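Local coordinates for IL-4-inducing protein (Schistosoma mansoni, PDB 4EL6) that triggers interleukin-4 release from basophils independently of antigen, binding IgE through a crystallin fold, at residues Y7-Y12 and S88-C93; G38-P43 and W55-N60. All coordinates share one frame; numbering follows the deposited sequence.

Interaction 1 of 2, residues Y7-Y12 and S88-C93; sequences YCLQLY and SSIKRC
Side-chain packing between two facing sheets joins Y7-Y12 to S88-C93, with a leucine and an isoleucine meeting inside and a tyrosine ring against an arginine at the partly exposed margin. The inner pair meets tip to tip: L9 CD2 lies 3.9 Å from I90 CG2 and 4.0 Å from I90 CD1, touching both ends of the forked isoleucine. The closest pair of backbone positions, L9 CA and R92 CA, is still 8.6 Å apart, too wide for strand pairing, and the two segments share no hydrogen bond, which is consistent with packing of one sheet on the other. This matches the beta/gamma-crystallin sandwich, with 9-12 in the four-stranded antiparallel sheet and 89-95 edging the three-stranded one. W55 of the latter sheet touches I90 and R92. At the margin the R92 guanidinium lies over one face of the Y7 ring, the two planes only 14° apart. The overlap is offset toward the ring's CD1-CE1 side, where R92 NH1 comes within 3.1 Å of Y7 CE1 and R92 CZ within 3.3 Å of Y7 CD1, a tight fit. With CG anti to the backbone N (chi1 180°) and the chain extended onward to NE, the guanidinium is carried out from the strand to the tyrosine, and its NH1 is also hydrogen-bonded to Y25 O, which should limit its rotation.

Interaction 2 of 2, residues G38-P43 and W55-N60; sequences GSVCVP and WYLFDN
V42 and V40 meet W55 and L57 in two apolar pairs that lie buried near the centre of the chain. The tighter pair is V42 with W55, crossing at a slant: both valine methyls converge on one indole atom, V42 CG2 at 3.6 Å and V42 CG1 at 3.8 Å from W55 CD1. V42 CG1 also comes within 4.1 Å of W55 NE1, so the fork meets the five-membered part of the indole. V42 gets there with CG1 opposite its backbone N (chi1 -178°), which leaves CG2 opposite the carbonyl carbon. The indole stands off its strand with CG opposite the W55 carbonyl carbon (chi1 -68°), and chi2 of 82° turns the ring plane nearly perpendicular to the plane through CA, CB and CG. W55 NE1 is hydrogen-bonded to Y7 O, which satisfies the buried N-H and should restrict the ring's rotation. The second pair is looser, with V40 CG1 at 4.3 Å from L57 CD1. Backbone spacing follows the same trend, from 10.1 Å between V40 CA and L57 CA to 7.9 Å between V42 CA and W55 CA. Such gaps mark the interior of a two-sheet sandwich, consistent with the crystallin fold, rather than neighbouring strands. Within its own sheet, strand 39-41 begins at a classic beta bulge, where G38 and S39 both face Y12. L70 touches both V40 and L57, while L9 touches V40 and W55.

In the fold
Both interactions join the same two sheets: 9-12 neighbours 39-41 in one, and 89-95 neighbours 52-58 in the other, where probable hydrogen bonds such as K91 N to Y56 O (2.8 Å) connect them. Their centres lie about 5 Å apart, and along the chain interaction 2 is nested within the loop that interaction 1 closes. The chemistry follows depth. All four touching residues of interaction 2 are buried and meet as hydrocarbon and indole; interaction 1 has two such residues, then turns outward to a charged group laid on a ring. W55, a member of interaction 2, also borders interaction 1 and so links the two.

Interaction 1 of 2, residues Y7-Y12 and S88-C93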
loop_
_atom_site.group_PDB
_atom_site.type_symbol
_atom_site.label_atom_id
_atom_site.label_comp_id
_atom_site.label_asym_id
_atom_site.label_seq_id
_atom_site.Cartn_x
_atom_site.Cartn_y
_atom_site.Cartn_z
ATOM N N TYR A 7 4.699 -10.683 3.975
ATOM C CA TYR A 7 5.216 -9.336 3.705
ATOM C C TYR A 7 4.315 -8.457 2.812
ATOM O O TYR A 7 4.433 -7.177 2.907
ATOM C CB TYR A 7 6.615 -9.431 3.124
ATOM C CG TYR A 7 6.628 -10.279 1.942
ATOM C CD1 TYR A 7 6.236 -9.759 0.698
ATOM C CD2 TYR A 7 6.918 -11.637 2.041
ATOM C CE1 TYR A 7 6.203 -10.557 -0.432
ATOM C CE2 TYR A 7 6.860 -12.466 0.920
ATOM C CZ TYR A 7 6.502 -11.916 -0.324
ATOM O OH TYR A 7 6.472 -12.697 -1.470
ATOM N N CYS A 8 3.366 -9.159 2.156
ATOM C CA CYS A 8 2.530 -8.623 1.078
ATOM C C CYS A 8 1.678 -7.489 1.558
ATOM O O CYS A 8 1.526 -7.271 2.753
ATOM C CB CYS A 8 1.622 -9.690 0.455
ATOM S SG CYS A 8 0.015 -10.004 1.203
ATOM N N LEU A 9 1.133 -6.779 0.598
ATOM C CA LEU A 9 0.203 -5.731 0.840
ATOM C C LEU A 9 -1.152 -6.390 0.596
ATOM O O LEU A 9 -1.354 -7.111 -0.464
ATOM C CB LEU A 9 0.449 -4.598 -0.192
ATOM C CG LEU A 9 -0.518 -3.421 -0.120
ATOM C CD1 LEU A 9 -0.319 -2.595 1.133
ATOM C CD2 LEU A 9 -0.360 -2.548 -1.359
ATOM N N GLN A 10 -2.095 -6.167 1.531
ATOM C CA GLN A 10 -3.444 -6.696 1.421
ATOM C C GLN A 10 -4.472 -5.638 1.105
ATOM O O GLN A 10 -4.499 -4.632 1.798
ATOM C CB GLN A 10 -3.842 -7.422 2.724
ATOM C CG GLN A 10 -2.923 -8.594 3.131
ATOM C CD GLN A 10 -3.073 -8.924 4.605
ATOM O OE1 GLN A 10 -3.296 -8.040 5.421
ATOM N NE2 GLN A 10 -2.917 -10.195 4.958
ATOM N N LEU A 11 -5.259 -5.822 0.024
ATOM C CA LEU A 11 -6.207 -4.866 -0.421
ATOM C C LEU A 11 -7.586 -5.529 -0.380
ATOM O O LEU A 11 -7.826 -6.554 -1.066
ATOM C CB LEU A 11 -5.921 -4.395 -1.839
ATOM C CG LEU A 11 -4.562 -3.742 -1.864
ATOM C CD1 LEU A 11 -3.633 -4.749 -2.497
ATOM C CD2 LEU A 11 -4.557 -2.397 -2.497
ATOM N N TYR A 12 -8.443 -4.996 0.453
ATOM C CA TYR A 12 -9.777 -5.588 0.686
ATOM C C TYR A 12 -10.833 -4.828 -0.025
ATOM O O TYR A 12 -10.775 -3.599 -0.068
ATOM C CB TYR A 12 -10.115 -5.553 2.205
ATOM C CG TYR A 12 -9.198 -6.393 3.019
ATOM C CD1 TYR A 12 -8.006 -5.869 3.501
ATOM C CD2 TYR A 12 -9.495 -7.734 3.300
ATOM C CE1 TYR A 12 -7.146 -6.622 4.282
ATOM C CE2 TYR A 12 -8.613 -8.485 4.076
ATOM C CZ TYR A 12 -7.435 -7.918 4.539
ATOM O OH TYR A 12 -6.552 -8.636 5.294
ATOM N N SER A 88 -2.953 3.926 -8.437
ATOM C CA SER A 88 -2.401 3.771 -9.789
ATOM C C SER A 88 -1.039 3.115 -9.826
ATOM O O SER A 88 -0.658 2.644 -10.888
ATOM C CB SER A 88 -2.382 5.079 -10.586
ATOM O OG SER A 88 -3.691 5.429 -10.941
ATOM N N SER A 89 -0.286 3.147 -8.731
ATOM C CA SER A 89 0.997 2.389 -8.650
ATOM C C SER A 89 1.295 2.114 -7.200
ATOM O O SER A 89 0.826 2.807 -6.258
ATOM C CB SER A 89 2.144 3.067 -9.378
ATOM O OG SER A 89 2.482 4.386 -8.892
ATOM N N ILE A 90 2.146 1.149 -6.967
ATOM C CA ILE A 90 2.417 0.708 -5.636
ATOM C C ILE A 90 3.899 0.390 -5.578
ATOM O O ILE A 90 4.386 -0.386 -6.444
ATOM C CB ILE A 90 1.632 -0.604 -5.287
ATOM C CG1 ILE A 90 0.074 -0.382 -5.320
ATOM C CG2 ILE A 90 2.138 -1.146 -3.953
ATOM C CD1 ILE A 90 -0.721 -1.659 -5.252
ATOM N N LYS A 91 4.597 0.874 -4.556
ATOM C CA LYS A 91 6.036 0.565 -4.380
ATOM C C LYS A 91 6.275 -0.180 -3.073
ATOM O O LYS A 91 5.763 0.205 -2.061
ATOM C CB LYS A 91 6.921 1.763 -4.447
ATOM C CG LYS A 91 8.390 1.395 -4.539
ATOM C CD LYS A 91 9.276 2.604 -4.775
ATOM C CE LYS A 91 9.387 2.854 -6.271
ATOM N NZ LYS A 91 10.579 3.666 -6.625
ATOM N N ARG A 92 6.955 -1.300 -3.178
ATOM C CA ARG A 92 7.387 -2.081 -2.021
ATOM C C ARG A 92 8.787 -1.673 -1.591
ATOM O O ARG A 92 9.723 -1.603 -2.410
ATOM C CB ARG A 92 7.369 -3.576 -2.335
ATOM C CG ARG A 92 7.813 -4.484 -1.166
ATOM C CD ARG A 92 7.820 -5.973 -1.536
ATOM N NE ARG A 92 8.451 -6.733 -0.482
ATOM C CZ ARG A 92 8.739 -8.034 -0.558
ATOM N NH1 ARG A 92 8.409 -8.761 -1.628
ATOM N NH2 ARG A 92 9.388 -8.618 0.451
ATOM N N CYS A 93 8.879 -1.295 -0.316
ATOM C CA CYS A 93 10.101 -0.840 0.253
ATOM C C CYS A 93 10.445 -1.537 1.559
ATOM O O CYS A 93 9.773 -2.479 2.010
ATOM C CB CYS A 93 9.963 0.649 0.495
ATOM S SG CYS A 93 9.438 1.562 -1.006
#

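Interaction 2 of 2, residues G38-P43 and W55-N60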
loop_
_atom_site.group_PDB
_atom_site.type_symbol
_atom_site.label_atom_id
_atom_site.label_comp_id
_atom_site.label_asym_id
_atom_site.label_seq_id
_atom_site.Cartn_x
_atom_site.Cartn_y
_atom_site.Cartn_z
ATOM N N GLY A 38 -11.590 -0.885 -0.288
ATOM C CA GLY A 38 -12.219 -0.359 0.923
ATOM C C GLY A 38 -11.254 -0.209 2.054
ATOM O O GLY A 38 -11.473 0.617 2.919
ATOM N N SER A 39 -10.293 -1.114 2.174
ATOM C CA SER A 39 -9.299 -1.093 3.207
ATOM C C SER A 39 -8.004 -1.769 2.746
ATOM O O SER A 39 -8.024 -2.539 1.852
ATOM C CB SER A 39 -9.826 -1.710 4.537
ATOM O OG SER A 39 -10.415 -2.950 4.321
ATOM N N VAL A 40 -6.894 -1.457 3.408
ATOM C CA VAL A 40 -5.578 -1.919 3.020
ATOM C C VAL A 40 -4.796 -2.172 4.291
ATOM O O VAL A 40 -4.839 -1.372 5.211
ATOM C CB VAL A 40 -4.857 -0.841 2.210
ATOM C CG1 VAL A 40 -3.473 -1.247 1.873
ATOM C CG2 VAL A 40 -5.682 -0.455 0.984
ATOM N N CYS A 41 -4.046 -3.277 4.320
ATOM C CA CYS A 41 -3.201 -3.597 5.451
ATOM C C CYS A 41 -1.843 -4.119 4.976
ATOM O O CYS A 41 -1.704 -4.684 3.905
ATOM C CB CYS A 41 -3.784 -4.750 6.215
ATOM S SG CYS A 41 -5.410 -4.414 6.963
ATOM N N VAL A 42 -0.894 -4.065 5.895
ATOM C CA VAL A 42 0.386 -4.737 5.804
ATOM C C VAL A 42 0.545 -5.585 7.063
ATOM O O VAL A 42 0.369 -5.080 8.166
ATOM C CB VAL A 42 1.556 -3.750 5.741
ATOM C CG1 VAL A 42 2.851 -4.529 5.599
ATOM C CG2 VAL A 42 1.371 -2.724 4.628
ATOM N N PRO A 43 0.827 -6.854 6.885
ATOM C CA PRO A 43 0.959 -7.739 8.066
ATOM C C PRO A 43 2.073 -7.313 9.022
ATOM O O PRO A 43 3.070 -6.669 8.638
ATOM C CB PRO A 43 1.219 -9.117 7.453
ATOM C CG PRO A 43 0.762 -9.047 6.069
ATOM C CD PRO A 43 0.856 -7.604 5.617
ATOM N N TRP A 55 5.158 0.005 2.548
ATOM C CA TRP A 55 4.553 0.106 1.229
ATOM C C TRP A 55 4.090 1.517 0.941
ATOM O O TRP A 55 3.508 2.160 1.802
ATOM C CB TRP A 55 3.385 -0.841 1.119
ATOM C CG TRP A 55 3.738 -2.304 1.130
ATOM C CD1 TRP A 55 4.008 -3.127 2.234
ATOM C CD2 TRP A 55 3.887 -3.130 -0.027
ATOM N NE1 TRP A 55 4.313 -4.426 1.806
ATOM C CE2 TRP A 55 4.204 -4.484 0.457
ATOM C CE3 TRP A 55 3.720 -2.922 -1.417
ATOM C CZ2 TRP A 55 4.330 -5.531 -0.428
ATOM C CZ3 TRP A 55 3.851 -4.025 -2.270
ATOM C CH2 TRP A 55 4.175 -5.279 -1.748
ATOM N N TYR A 56 4.368 2.033 -0.257
ATOM C CA TYR A 56 3.808 3.291 -0.731
ATOM C C TYR A 56 2.782 3.059 -1.829
ATOM O O TYR A 56 2.993 2.311 -2.815
ATOM C CB TYR A 56 4.932 4.166 -1.274
ATOM C CG TYR A 56 5.740 4.851 -0.202
ATOM C CD1 TYR A 56 5.128 5.766 0.642
ATOM C CD2 TYR A 56 7.100 4.556 -0.025
ATOM C CE1 TYR A 56 5.870 6.414 1.623
ATOM C CE2 TYR A 56 7.795 5.185 0.998
ATOM C CZ TYR A 56 7.175 6.142 1.732
ATOM O OH TYR A 56 7.903 6.776 2.730
ATOM N N LEU A 57 1.638 3.706 -1.667
ATOM C CA LEU A 57 0.565 3.722 -2.669
ATOM C C LEU A 57 0.463 5.105 -3.272
ATOM O O LEU A 57 0.585 6.095 -2.541
ATOM C CB LEU A 57 -0.791 3.449 -2.028
ATOM C CG LEU A 57 -0.863 2.373 -0.999
ATOM C CD1 LEU A 57 -2.248 2.147 -0.429
ATOM C CD2 LEU A 57 -0.378 1.129 -1.531
ATOM N N PHE A 58 0.297 5.196 -4.588
ATOM C CA PHE A 58 0.316 6.404 -5.317
ATOM C C PHE A 58 -0.926 6.572 -6.168
ATOM O O PHE A 58 -1.450 5.567 -6.701
ATOM C CB PHE A 58 1.502 6.358 -6.318
ATOM C CG PHE A 58 2.830 6.297 -5.653
ATOM C CD1 PHE A 58 3.379 5.062 -5.309
ATOM C CD2 PHE A 58 3.585 7.473 -5.403
ATOM C CE1 PHE A 58 4.637 4.992 -4.755
ATOM C CE2 PHE A 58 4.824 7.395 -4.801
ATOM C CZ PHE A 58 5.329 6.168 -4.434
ATOM N N ASP A 59 -1.415 7.823 -6.362
ATOM C CA ASP A 59 -2.610 8.006 -7.191
ATOM C C ASP A 59 -2.281 8.302 -8.652
ATOM O O ASP A 59 -3.209 8.542 -9.420
ATOM C CB ASP A 59 -3.593 9.036 -6.614
ATOM C CG ASP A 59 -3.240 10.501 -6.992
ATOM O OD1 ASP A 59 -2.073 10.827 -7.310
ATOM O OD2 ASP A 59 -4.194 11.341 -6.966
ATOM N N ASN A 60 -0.992 8.196 -9.050
ATOM C CA ASN A 60 -0.662 8.236 -10.469
ATOM C C ASN A 60 0.323 7.177 -10.742
ATOM O O ASN A 60 0.762 6.471 -9.837
ATOM C CB ASN A 60 -0.156 9.604 -10.811
ATOM C CG ASN A 60 -0.230 9.909 -12.277
ATOM O OD1 ASN A 60 -0.640 9.118 -13.120
ATOM N ND2 ASN A 60 0.119 11.141 -12.579
#